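Local coordinates for dual oxidase maturation factor 1 (Homo sapiens, PDB 7D3F), which probably supports the maturation of the dual oxidase DUOX1 and its transport from the endoplasmic reticulum to the plasma membrane, at residues B[79-84]-B[241-246]; B[211-216]-B[259-264]; B[69-74]-B[103-108]; B[93-98]-B[118-123]. One frame throughout, in Å; residues are numbered along the deposited sequence.

Interaction 1: residues B[79-84]-B[241-246]. With NAG (2-acetamido-2-deoxy-beta-D-glucopyranose), chain R.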
# COMPACT_ATOMS: atom_id res chain seq x y z
N GLY B 79 4.60 -34.76 0.06
CA GLY B 79 4.22 -36.16 0.18
C GLY B 79 3.17 -36.49 -0.85
O GLY B 79 2.42 -35.61 -1.29
N GLN B 80 3.10 -37.76 -1.23
CA GLN B 80 2.16 -38.17 -2.27
C GLN B 80 1.86 -39.66 -2.13
O GLN B 80 2.78 -40.46 -1.95
CB GLN B 80 2.73 -37.87 -3.66
CG GLN B 80 1.89 -38.41 -4.80
CD GLN B 80 2.46 -38.05 -6.16
OE1 GLN B 80 3.18 -37.06 -6.30
NE2 GLN B 80 2.14 -38.85 -7.17
N VAL B 81 0.58 -40.01 -2.21
CA VAL B 81 0.14 -41.40 -2.19
C VAL B 81 -0.87 -41.61 -3.31
O VAL B 81 -1.47 -40.67 -3.83
CB VAL B 81 -0.49 -41.80 -0.83
CG1 VAL B 81 -0.39 -43.31 -0.63
CG2 VAL B 81 0.18 -41.07 0.31
N SER B 82 -1.04 -42.87 -3.70
CA SER B 82 -2.08 -43.29 -4.63
C SER B 82 -3.10 -44.12 -3.86
O SER B 82 -2.74 -45.16 -3.29
CB SER B 82 -1.50 -44.08 -5.80
OG SER B 82 -0.47 -43.35 -6.45
N THR B 83 -4.35 -43.68 -3.84
CA THR B 83 -5.36 -44.29 -2.98
C THR B 83 -6.70 -44.37 -3.69
O THR B 83 -6.94 -43.73 -4.72
CB THR B 83 -5.53 -43.51 -1.67
OG1 THR B 83 -5.81 -42.14 -1.96
CG2 THR B 83 -4.29 -43.61 -0.80
N ASN B 84 -7.59 -45.18 -3.12
CA ASN B 84 -9.02 -45.16 -3.42
C ASN B 84 -9.73 -44.52 -2.24
O ASN B 84 -9.61 -45.00 -1.11
CB ASN B 84 -9.56 -46.57 -3.66
CG ASN B 84 -8.97 -47.23 -4.89
OD1 ASN B 84 -9.26 -46.84 -6.02
ND2 ASN B 84 -8.15 -48.25 -4.68
N SER B 241 -4.13 -46.31 2.81
CA SER B 241 -2.73 -45.95 2.76
C SER B 241 -2.45 -44.77 3.68
O SER B 241 -3.37 -44.11 4.17
CB SER B 241 -2.29 -45.62 1.33
OG SER B 241 -2.39 -46.76 0.49
N VAL B 242 -1.17 -44.53 3.93
CA VAL B 242 -0.70 -43.50 4.85
C VAL B 242 0.23 -42.56 4.10
O VAL B 242 1.10 -42.99 3.34
CB VAL B 242 -0.00 -44.13 6.07
CG1 VAL B 242 1.00 -45.19 5.64
CG2 VAL B 242 0.68 -43.05 6.92
N LEU B 243 0.03 -41.26 4.32
CA LEU B 243 0.82 -40.22 3.66
C LEU B 243 2.01 -39.86 4.54
O LEU B 243 1.84 -39.45 5.70
CB LEU B 243 -0.04 -38.99 3.38
CG LEU B 243 0.41 -38.00 2.30
CD1 LEU B 243 -0.79 -37.20 1.80
CD2 LEU B 243 1.49 -37.06 2.80
N HIS B 244 3.22 -40.02 4.00
CA HIS B 244 4.45 -39.65 4.69
C HIS B 244 5.07 -38.45 3.99
O HIS B 244 5.25 -38.47 2.77
CB HIS B 244 5.44 -40.82 4.71
CG HIS B 244 4.91 -42.05 5.39
ND1 HIS B 244 4.79 -42.15 6.76
CD2 HIS B 244 4.47 -43.23 4.89
CE1 HIS B 244 4.30 -43.33 7.07
NE2 HIS B 244 4.10 -44.01 5.95
N THR B 245 5.39 -37.42 4.76
CA THR B 245 5.98 -36.20 4.23
C THR B 245 7.50 -36.23 4.38
O THR B 245 8.04 -36.90 5.26
CB THR B 245 5.41 -34.97 4.92
OG1 THR B 245 5.53 -35.12 6.34
CG2 THR B 245 3.95 -34.77 4.55
N HIS B 246 8.17 -35.49 3.50
CA HIS B 246 9.62 -35.38 3.53
C HIS B 246 10.02 -34.04 2.94
O HIS B 246 9.22 -33.36 2.29
CB HIS B 246 10.28 -36.54 2.76
CG HIS B 246 9.87 -36.62 1.32
ND1 HIS B 246 8.78 -37.36 0.90
CD2 HIS B 246 10.39 -36.06 0.21
CE1 HIS B 246 8.66 -37.26 -0.41
NE2 HIS B 246 9.62 -36.47 -0.86
C1 NAG R . -7.54 -48.97 -5.77
C2 NAG R . -6.36 -49.81 -5.30
C3 NAG R . -5.79 -50.62 -6.46
C4 NAG R . -6.88 -51.45 -7.12
C5 NAG R . -8.04 -50.55 -7.53
C6 NAG R . -9.22 -51.32 -8.08
C7 NAG R . -4.88 -49.13 -3.46
C8 NAG R . -3.81 -48.18 -3.01
N2 NAG R . -5.33 -48.97 -4.71
O3 NAG R . -4.76 -51.47 -5.98
O4 NAG R . -6.37 -52.11 -8.27
O5 NAG R . -8.52 -49.82 -6.38
O6 NAG R . -9.69 -52.29 -7.15
O7 NAG R . -5.32 -50.01 -2.72

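Interaction 2: residues B[211-216]-B[259-264]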
# COMPACT_ATOMS: atom_id res chain seq x y z
N LEU B 211 28.53 -14.24 1.60
CA LEU B 211 28.65 -15.25 2.65
C LEU B 211 27.50 -15.14 3.64
O LEU B 211 26.98 -16.16 4.11
CB LEU B 211 30.00 -15.11 3.35
CG LEU B 211 30.49 -16.24 4.26
CD1 LEU B 211 32.01 -16.27 4.26
CD2 LEU B 211 29.97 -16.08 5.68
N ALA B 212 27.10 -13.91 3.98
CA ALA B 212 25.96 -13.71 4.88
C ALA B 212 24.67 -14.21 4.25
O ALA B 212 23.81 -14.76 4.94
CB ALA B 212 25.85 -12.24 5.25
N THR B 213 24.51 -14.01 2.94
CA THR B 213 23.34 -14.56 2.24
C THR B 213 23.29 -16.07 2.38
O THR B 213 22.24 -16.66 2.70
CB THR B 213 23.37 -14.16 0.76
OG1 THR B 213 23.39 -12.73 0.65
CG2 THR B 213 22.16 -14.71 0.03
N GLY B 214 24.43 -16.73 2.14
CA GLY B 214 24.48 -18.18 2.31
C GLY B 214 24.20 -18.60 3.74
O GLY B 214 23.50 -19.59 3.98
N ILE B 215 24.74 -17.86 4.71
CA ILE B 215 24.52 -18.17 6.12
C ILE B 215 23.04 -18.06 6.46
O ILE B 215 22.50 -18.91 7.18
CB ILE B 215 25.38 -17.25 7.01
CG1 ILE B 215 26.86 -17.64 6.91
CG2 ILE B 215 24.91 -17.31 8.46
CD1 ILE B 215 27.14 -19.07 7.32
N PHE B 216 22.37 -17.02 5.96
CA PHE B 216 20.95 -16.86 6.26
C PHE B 216 20.11 -17.93 5.58
O PHE B 216 19.11 -18.39 6.15
CB PHE B 216 20.48 -15.46 5.86
CG PHE B 216 20.72 -14.42 6.92
CD1 PHE B 216 19.98 -14.42 8.09
CD2 PHE B 216 21.69 -13.44 6.75
CE1 PHE B 216 20.20 -13.47 9.07
CE2 PHE B 216 21.92 -12.49 7.73
CZ PHE B 216 21.17 -12.50 8.89
N LEU B 259 24.72 -23.31 0.28
CA LEU B 259 26.08 -23.83 0.24
C LEU B 259 26.90 -23.14 -0.85
O LEU B 259 28.07 -22.82 -0.64
CB LEU B 259 26.07 -25.34 0.04
CG LEU B 259 25.57 -26.17 1.22
CD1 LEU B 259 25.70 -27.66 0.93
CD2 LEU B 259 26.32 -25.80 2.49
N LEU B 260 26.29 -22.90 -2.01
CA LEU B 260 26.99 -22.21 -3.09
C LEU B 260 27.37 -20.80 -2.67
O LEU B 260 28.50 -20.35 -2.92
CB LEU B 260 26.12 -22.18 -4.34
CG LEU B 260 26.71 -21.50 -5.58
CD1 LEU B 260 27.93 -22.25 -6.07
CD2 LEU B 260 25.66 -21.39 -6.68
N CYS B 261 26.45 -20.07 -2.03
CA CYS B 261 26.76 -18.72 -1.58
C CYS B 261 27.86 -18.72 -0.52
O CYS B 261 28.76 -17.87 -0.55
CB CYS B 261 25.50 -18.03 -1.05
SG CYS B 261 24.24 -17.71 -2.30
N VAL B 262 27.79 -19.66 0.43
CA VAL B 262 28.80 -19.73 1.48
C VAL B 262 30.17 -20.03 0.88
O VAL B 262 31.17 -19.39 1.23
CB VAL B 262 28.41 -20.79 2.53
CG1 VAL B 262 29.61 -21.16 3.39
CG2 VAL B 262 27.27 -20.28 3.40
N LEU B 263 30.23 -20.99 -0.05
CA LEU B 263 31.49 -21.34 -0.68
C LEU B 263 32.03 -20.18 -1.51
O LEU B 263 33.24 -19.93 -1.52
CB LEU B 263 31.34 -22.59 -1.53
CG LEU B 263 31.07 -23.90 -0.77
CD1 LEU B 263 31.07 -25.08 -1.72
CD2 LEU B 263 32.09 -24.09 0.34
N LEU B 264 31.15 -19.47 -2.23
CA LEU B 264 31.59 -18.34 -3.03
C LEU B 264 32.15 -17.22 -2.16
O LEU B 264 33.21 -16.66 -2.46
CB LEU B 264 30.44 -17.82 -3.89
CG LEU B 264 30.42 -18.27 -5.36
CD1 LEU B 264 30.58 -19.78 -5.47
CD2 LEU B 264 29.14 -17.82 -6.03

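Interaction 3: residues B[69-74]-B[103-108]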
# COMPACT_ATOMS: atom_id res chain seq x y z
N ALA B 69 12.06 -17.81 -5.39
CA ALA B 69 11.24 -18.99 -5.66
C ALA B 69 11.10 -19.83 -4.41
O ALA B 69 9.99 -20.23 -4.02
CB ALA B 69 11.86 -19.80 -6.80
N VAL B 70 12.22 -20.06 -3.71
CA VAL B 70 12.18 -20.90 -2.52
C VAL B 70 11.35 -20.23 -1.44
O VAL B 70 10.73 -20.92 -0.61
CB VAL B 70 13.62 -21.21 -2.07
CG1 VAL B 70 13.79 -21.02 -0.58
CG2 VAL B 70 14.00 -22.63 -2.48
N ASN B 71 11.27 -18.90 -1.45
CA ASN B 71 10.45 -18.22 -0.46
C ASN B 71 8.96 -18.34 -0.79
O ASN B 71 8.13 -18.30 0.12
CB ASN B 71 10.85 -16.75 -0.34
CG ASN B 71 10.04 -16.00 0.70
OD1 ASN B 71 10.29 -16.12 1.90
ND2 ASN B 71 9.08 -15.22 0.24
N PHE B 72 8.62 -18.49 -2.07
CA PHE B 72 7.22 -18.51 -2.47
C PHE B 72 6.73 -19.89 -2.90
O PHE B 72 5.52 -20.05 -3.10
CB PHE B 72 6.99 -17.51 -3.62
CG PHE B 72 7.08 -16.07 -3.19
CD1 PHE B 72 6.09 -15.50 -2.41
CD2 PHE B 72 8.16 -15.29 -3.58
CE1 PHE B 72 6.18 -14.18 -2.02
CE2 PHE B 72 8.25 -13.97 -3.20
CZ PHE B 72 7.26 -13.41 -2.42
N SER B 73 7.61 -20.87 -3.04
CA SER B 73 7.20 -22.20 -3.45
C SER B 73 6.69 -23.00 -2.25
O SER B 73 7.27 -22.94 -1.16
CB SER B 73 8.35 -22.95 -4.11
OG SER B 73 9.38 -23.23 -3.17
N SER B 74 5.61 -23.74 -2.46
CA SER B 74 5.09 -24.66 -1.45
C SER B 74 5.67 -26.06 -1.63
O SER B 74 4.95 -27.04 -1.73
CB SER B 74 3.57 -24.69 -1.49
OG SER B 74 3.11 -25.20 -2.73
N VAL B 103 3.48 -28.66 1.76
CA VAL B 103 3.51 -27.67 2.82
C VAL B 103 4.64 -26.68 2.53
O VAL B 103 5.81 -27.07 2.44
CB VAL B 103 3.70 -28.33 4.19
CG1 VAL B 103 3.55 -27.30 5.29
CG2 VAL B 103 2.71 -29.47 4.38
N GLY B 104 4.28 -25.41 2.38
CA GLY B 104 5.23 -24.34 2.18
C GLY B 104 5.36 -23.45 3.40
O GLY B 104 4.94 -23.79 4.51
N LEU B 105 5.98 -22.29 3.18
CA LEU B 105 6.21 -21.36 4.28
C LEU B 105 4.93 -20.65 4.69
O LEU B 105 4.65 -20.49 5.88
CB LEU B 105 7.29 -20.35 3.90
CG LEU B 105 8.62 -20.96 3.45
CD1 LEU B 105 9.64 -19.86 3.22
CD2 LEU B 105 9.12 -21.98 4.46
N GLY B 106 4.14 -20.22 3.71
CA GLY B 106 2.94 -19.45 3.97
C GLY B 106 1.64 -20.22 3.96
O GLY B 106 0.58 -19.62 4.18
N GLY B 107 1.68 -21.52 3.73
CA GLY B 107 0.46 -22.30 3.68
C GLY B 107 0.74 -23.70 3.15
O GLY B 107 1.89 -24.10 2.99
N VAL B 108 -0.35 -24.42 2.89
CA VAL B 108 -0.28 -25.79 2.41
C VAL B 108 -1.12 -25.91 1.14
O VAL B 108 -2.25 -25.40 1.08
CB VAL B 108 -0.76 -26.79 3.48
CG1 VAL B 108 -2.15 -26.42 4.00
CG2 VAL B 108 -0.74 -28.21 2.94

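Interaction 4: residues B[93-98]-B[118-123]. With NAG (2-acetamido-2-deoxy-beta-D-glucopyranose), chain S; MAN (alpha-D-mannopyranose), chain E; MAN (alpha-D-mannopyranose), chain C.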
# COMPACT_ATOMS: atom_id res chain seq x y z
N GLU B 93 -19.78 -43.44 -4.35
CA GLU B 93 -18.74 -43.85 -5.29
C GLU B 93 -17.37 -43.39 -4.81
O GLU B 93 -17.22 -42.29 -4.26
CB GLU B 93 -19.04 -43.29 -6.68
CG GLU B 93 -20.28 -43.86 -7.33
CD GLU B 93 -20.23 -45.37 -7.44
OE1 GLU B 93 -21.20 -46.03 -6.99
OE2 GLU B 93 -19.22 -45.90 -7.95
N TRP B 94 -16.37 -44.23 -5.04
CA TRP B 94 -14.99 -43.92 -4.69
C TRP B 94 -14.18 -43.64 -5.95
O TRP B 94 -14.50 -44.12 -7.04
CB TRP B 94 -14.34 -45.06 -3.91
CG TRP B 94 -14.71 -45.10 -2.46
CD1 TRP B 94 -15.85 -44.61 -1.89
CD2 TRP B 94 -13.92 -45.63 -1.39
NE1 TRP B 94 -15.83 -44.82 -0.53
CE2 TRP B 94 -14.65 -45.44 -0.20
CE3 TRP B 94 -12.67 -46.25 -1.32
CZ2 TRP B 94 -14.17 -45.85 1.04
CZ3 TRP B 94 -12.19 -46.65 -0.08
CH2 TRP B 94 -12.95 -46.45 1.08
N ILE B 95 -13.13 -42.84 -5.79
CA ILE B 95 -12.23 -42.49 -6.88
C ILE B 95 -10.84 -43.00 -6.56
O ILE B 95 -10.42 -43.06 -5.40
CB ILE B 95 -12.19 -40.97 -7.14
CG1 ILE B 95 -11.71 -40.23 -5.89
CG2 ILE B 95 -13.56 -40.46 -7.57
CD1 ILE B 95 -11.23 -38.82 -6.15
N SER B 96 -10.12 -43.39 -7.62
CA SER B 96 -8.70 -43.72 -7.53
C SER B 96 -7.91 -42.49 -7.95
O SER B 96 -8.04 -42.02 -9.08
CB SER B 96 -8.37 -44.91 -8.43
OG SER B 96 -6.97 -45.12 -8.49
N ALA B 97 -7.09 -41.98 -7.04
CA ALA B 97 -6.40 -40.72 -7.31
C ALA B 97 -5.10 -40.66 -6.52
O ALA B 97 -4.92 -41.35 -5.51
CB ALA B 97 -7.28 -39.52 -6.97
N ASP B 98 -4.20 -39.80 -7.00
CA ASP B 98 -3.01 -39.42 -6.26
C ASP B 98 -3.34 -38.21 -5.39
O ASP B 98 -3.76 -37.17 -5.91
CB ASP B 98 -1.84 -39.11 -7.19
CG ASP B 98 -1.47 -40.28 -8.08
OD1 ASP B 98 -1.37 -40.09 -9.31
OD2 ASP B 98 -1.28 -41.40 -7.54
N GLN B 118 -10.32 -38.19 -15.60
CA GLN B 118 -11.76 -38.26 -15.86
C GLN B 118 -12.31 -39.50 -15.15
O GLN B 118 -12.24 -40.61 -15.67
CB GLN B 118 -12.03 -38.31 -17.36
CG GLN B 118 -11.60 -37.06 -18.11
CD GLN B 118 -12.48 -35.87 -17.79
OE1 GLN B 118 -13.68 -36.01 -17.54
NE2 GLN B 118 -11.89 -34.68 -17.78
N GLN B 119 -12.88 -39.29 -13.96
CA GLN B 119 -13.53 -40.35 -13.20
C GLN B 119 -14.91 -39.88 -12.76
O GLN B 119 -15.08 -38.71 -12.38
CB GLN B 119 -12.71 -40.75 -11.97
CG GLN B 119 -11.49 -41.58 -12.28
CD GLN B 119 -10.81 -42.06 -11.02
OE1 GLN B 119 -11.45 -42.64 -10.15
NE2 GLN B 119 -9.52 -41.82 -10.92
N LEU B 120 -15.89 -40.79 -12.80
CA LEU B 120 -17.27 -40.50 -12.42
C LEU B 120 -17.84 -39.30 -13.18
O LEU B 120 -18.60 -38.51 -12.62
CB LEU B 120 -17.41 -40.28 -10.91
CG LEU B 120 -16.87 -41.39 -10.02
CD1 LEU B 120 -16.99 -41.01 -8.55
CD2 LEU B 120 -17.61 -42.68 -10.32
N ASN B 121 -17.46 -39.15 -14.45
CA ASN B 121 -17.88 -38.01 -15.29
C ASN B 121 -17.47 -36.67 -14.68
O ASN B 121 -18.15 -35.66 -14.86
CB ASN B 121 -19.39 -38.04 -15.56
CG ASN B 121 -19.80 -39.23 -16.40
OD1 ASN B 121 -20.72 -39.96 -16.05
ND2 ASN B 121 -19.10 -39.44 -17.51
N GLU B 122 -16.34 -36.64 -13.98
CA GLU B 122 -15.84 -35.42 -13.36
C GLU B 122 -14.34 -35.30 -13.61
O GLU B 122 -13.64 -36.30 -13.79
CB GLU B 122 -16.13 -35.39 -11.86
CG GLU B 122 -17.59 -35.60 -11.50
CD GLU B 122 -17.95 -35.00 -10.16
OE1 GLU B 122 -17.25 -34.07 -9.71
OE2 GLU B 122 -18.94 -35.46 -9.55
N THR B 123 -13.86 -34.06 -13.62
CA THR B 123 -12.45 -33.76 -13.80
C THR B 123 -11.81 -33.59 -12.42
O THR B 123 -12.16 -32.66 -11.69
CB THR B 123 -12.25 -32.50 -14.64
OG1 THR B 123 -13.07 -32.57 -15.81
CG2 THR B 123 -10.80 -32.35 -15.05
C1 NAG S . -19.39 -40.54 -18.38
C2 NAG S . -19.92 -40.03 -19.72
C3 NAG S . -20.23 -41.19 -20.65
C4 NAG S . -19.02 -42.10 -20.79
C5 NAG S . -18.53 -42.54 -19.41
C6 NAG S . -17.25 -43.35 -19.47
C7 NAG S . -22.24 -39.57 -18.98
C8 NAG S . -23.31 -38.53 -18.89
N2 NAG S . -21.09 -39.18 -19.54
O3 NAG S . -20.59 -40.68 -21.93
O4 NAG S . -19.36 -43.26 -21.55
O5 NAG S . -18.25 -41.39 -18.60
O6 NAG S . -16.11 -42.52 -19.39
O7 NAG S . -22.41 -40.72 -18.57
C1 MAN E . -14.33 -29.97 -10.37
C2 MAN E . -15.00 -31.25 -10.90
C3 MAN E . -15.48 -31.01 -12.32
C4 MAN E . -16.35 -29.74 -12.42
C5 MAN E . -15.61 -28.54 -11.80
C6 MAN E . -16.48 -27.30 -11.71
O2 MAN E . -16.17 -31.57 -10.14
O3 MAN E . -16.20 -32.13 -12.83
O4 MAN E . -16.64 -29.46 -13.77
O5 MAN E . -15.19 -28.87 -10.46
O6 MAN E . -15.71 -26.26 -11.13
C1 MAN C . -12.19 -27.56 -10.82
C2 MAN C . -12.17 -29.06 -10.45
C3 MAN C . -10.85 -29.66 -10.90
C4 MAN C . -10.66 -29.43 -12.40
C5 MAN C . -10.70 -27.93 -12.71
C6 MAN C . -10.64 -27.63 -14.19
O2 MAN C . -13.16 -29.77 -11.19
O3 MAN C . -10.77 -31.04 -10.59
O4 MAN C . -9.42 -29.96 -12.81
O5 MAN C . -11.93 -27.36 -12.20
O6 MAN C . -10.63 -26.22 -14.36

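Interaction 1: residues B[79-84]-B[241-246]
V81 has CG1 anti to its backbone N (chi1 -156°). Its CB points at strand 241-243, and the two methyls fork onto different residues there. CG1 touches S241 CB at 3.6 Å. CG2 lies 3.5 Å from L243 CA and 3.7 Å from L243 CG, and the V81 and L243 side chains cross obliquely. T83 also faces the opposing strand. Its CG2, anti to the carbonyl carbon, meets S241 CB at 3.5 Å. S241 CB is therefore in contact with two methyls, V81 CG1 and T83 CG2. All of this is van der Waals contact, and no hydrogen bond joins 79-84 to 241-246.

The two segments lie on neighbouring strands, 77-86 and 241-247, of the antiparallel sheet in the predicted extracellular part. The short axes of 79-84 and 241-243 come within 6.9 Å, with directions 164° apart. H246 is bonded through its backbone to V78, just before 79-84. On its other edge, 79-84 bonds to strand 94-103, for example T83 to A97, while L243 bonds to L236 on strand 236-238.

At G79 the approach is close to the backbone. G79 CA lies 3.6 Å from H244 O, and L243 CD2 also packs on this CA. S82 CB points the other way, and its OG is hydrogen-bonded to D98 OD2. At the other end of the segment, N84 carries an N-linked sugar, with ND2 joined to C1 of the NAG at 1.4 Å. The acetamido methyl of that NAG, C8, lies near S82 O.

Interaction 2: residues B[211-216]-B[259-264]
G214 and C261 face each other where helix 211-216 meets helix 259-264, with their CA atoms 4.5 Å apart. The two short axes come within 7.1 Å. Their directions differ by 149°, so the helices run roughly antiparallel. The closeness rests on G214, where no side chain stands between the backbones. L211 CA and V262 CA form the next facing pair. No hydrogen bond crosses the interface. Each helix keeps its own backbone bonds, such as I215 N to L211 O.

C261 CB packs directly on the glycine, 3.5 Å from G214 CA. The C261 sulfur lies near the T213 methyl, with SG to T213 CG2 at 4.3 Å. V262 fills the other part of the contact. Its CG2, anti to the carbonyl carbon, is the branch that does the touching. CG2 sits 3.5 Å from G214 C and 3.7 Å from I215 N, mainly against the backbone between G214 and I215. I215, one residue after G214, adds its CD1, 4.1 Å from V262 CG2. The T213 hydroxyl is used within its own helix, where OG1 is hydrogen-bonded to M209 O.

This is a close antiparallel pair of predicted transmembrane helices with a glycine at the crossing. Helix 50-72 packs beside it, with I67 against T213 and I63 against C261. F216 leads from 211-216 to helix 169-199, where it packs on V186, A187 and C190.

Interaction 3: residues B[69-74]-B[103-108]
S74 on G104 and L105 on N71 make a buried contact between the end of helix 50-72 and the turn of a beta hairpin. That helix is predicted to span the membrane. The hairpin joins strands 94-103 and 107-114 of the antiparallel sheet, so the contact sits where helices and sheet meet. Within the turn, G104 N donates to G107 O at 2.8 Å. No hydrogen bond passes between 69-74 and 103-108, and the contact is made mostly by backbone atoms and one leucine methyl.

The helix closes on A69 O, which accepts from F72 N and, at 2.7 Å, from S73 N. S73 OG adds a weak bond to the same oxygen. S73 is the first residue to leave the helical conformation, and the chain then runs against the hairpin. S74 CA lies 3.6 Å from G104 CA, and S74 CB lies 4.0 Å from G104 N. S74 also touches a bound NAG.

L105 points its side chain toward the helix end. Its CG is anti to the carbonyl carbon (chi1 -55°), and one methyl does the touching. CD1 is 3.8 Å from N71 O and 4.1 Å from V70 O, so it lies beside two carbonyls of the last turn. V70 O is bonded to W76 NE1, and L105 O to W132 NE1. The CB of N71 points away from the hairpin, but the end of its side chain comes nearer. N71 OD1 has its polar partner in S181 OG. The N71 and L105 side chains cross at about a right angle, with L105 CD1 4.0 Å from N71 OD1.

Interaction 4: residues B[93-98]-B[118-123]
Q119 meets S96 through both ends of its side-chain amide. S96 N donates to Q119 OE1 at 3.0 Å, with an N-H...O angle of 153°. The donor lies in the carbonyl plane, on a lone pair of OE1. In return Q119 NE2 donates to S96 O, though the modelled length of that bond is doubtful. The amide thus pairs with the N-H and C=O of one strand residue. Its OE1 also rests 3.4 Å from I95 CA.

L120 supplies the apolar half. Its CD1 lies 3.6 Å from E93 CB and 3.6 Å from I95 CG2. The L120 side chain crosses that of I95 at about a right angle.

Q119 and L120 belong to a tight beta hairpin between strands 118-119 and 122-131. Q119 and E122 exchange two backbone bonds, Q119 N to E122 O and E122 N to Q119 O. L120 and N121 between them both have positive phi, close to a type I' turn. Strand 122-131 is two places from 94-103 in the sheet, with 107-114 between, and Q119 and L120 bridge that gap with their side chains.

A second shell holds the Q119 amide and S96. NE2 is also bonded to P116 O, S96 OG is bonded to T115 OG1, and I124 packs on both Q119 and I95.

The same hairpin carries and meets sugars. N121 ND2, in the turn, is joined to C1 of a NAG at 1.4 Å. One mannose (chain E) donates from O2 to E122 OE1 at 2.8 Å and accepts at O3 from T123 N at 3.1 Å. E122 OE1 is also bonded to Y87 OH.

Overall arrangement
Interactions 1, 3 and 4 all reach the seven-stranded antiparallel sheet, while interaction 2 joins two predicted transmembrane helices. Interactions 1 and 4 touch through the adjacent strands 77-86 and 94-103, and their centres are 17 Å apart. Interaction 3 lies near the middle of the chain, 19 Å from interaction 1 and 21 Å from interaction 2, centre to centre. The centres of interactions 2 and 4, on opposite sides of the chain's centre, are 46 Å apart. Along the chain, interaction 4 falls between the two halves of interaction 1. Interaction 3 alternates with both and closes before 211-216. Strand 241-247 is followed by helix 249-274, tying sheet to membrane helices.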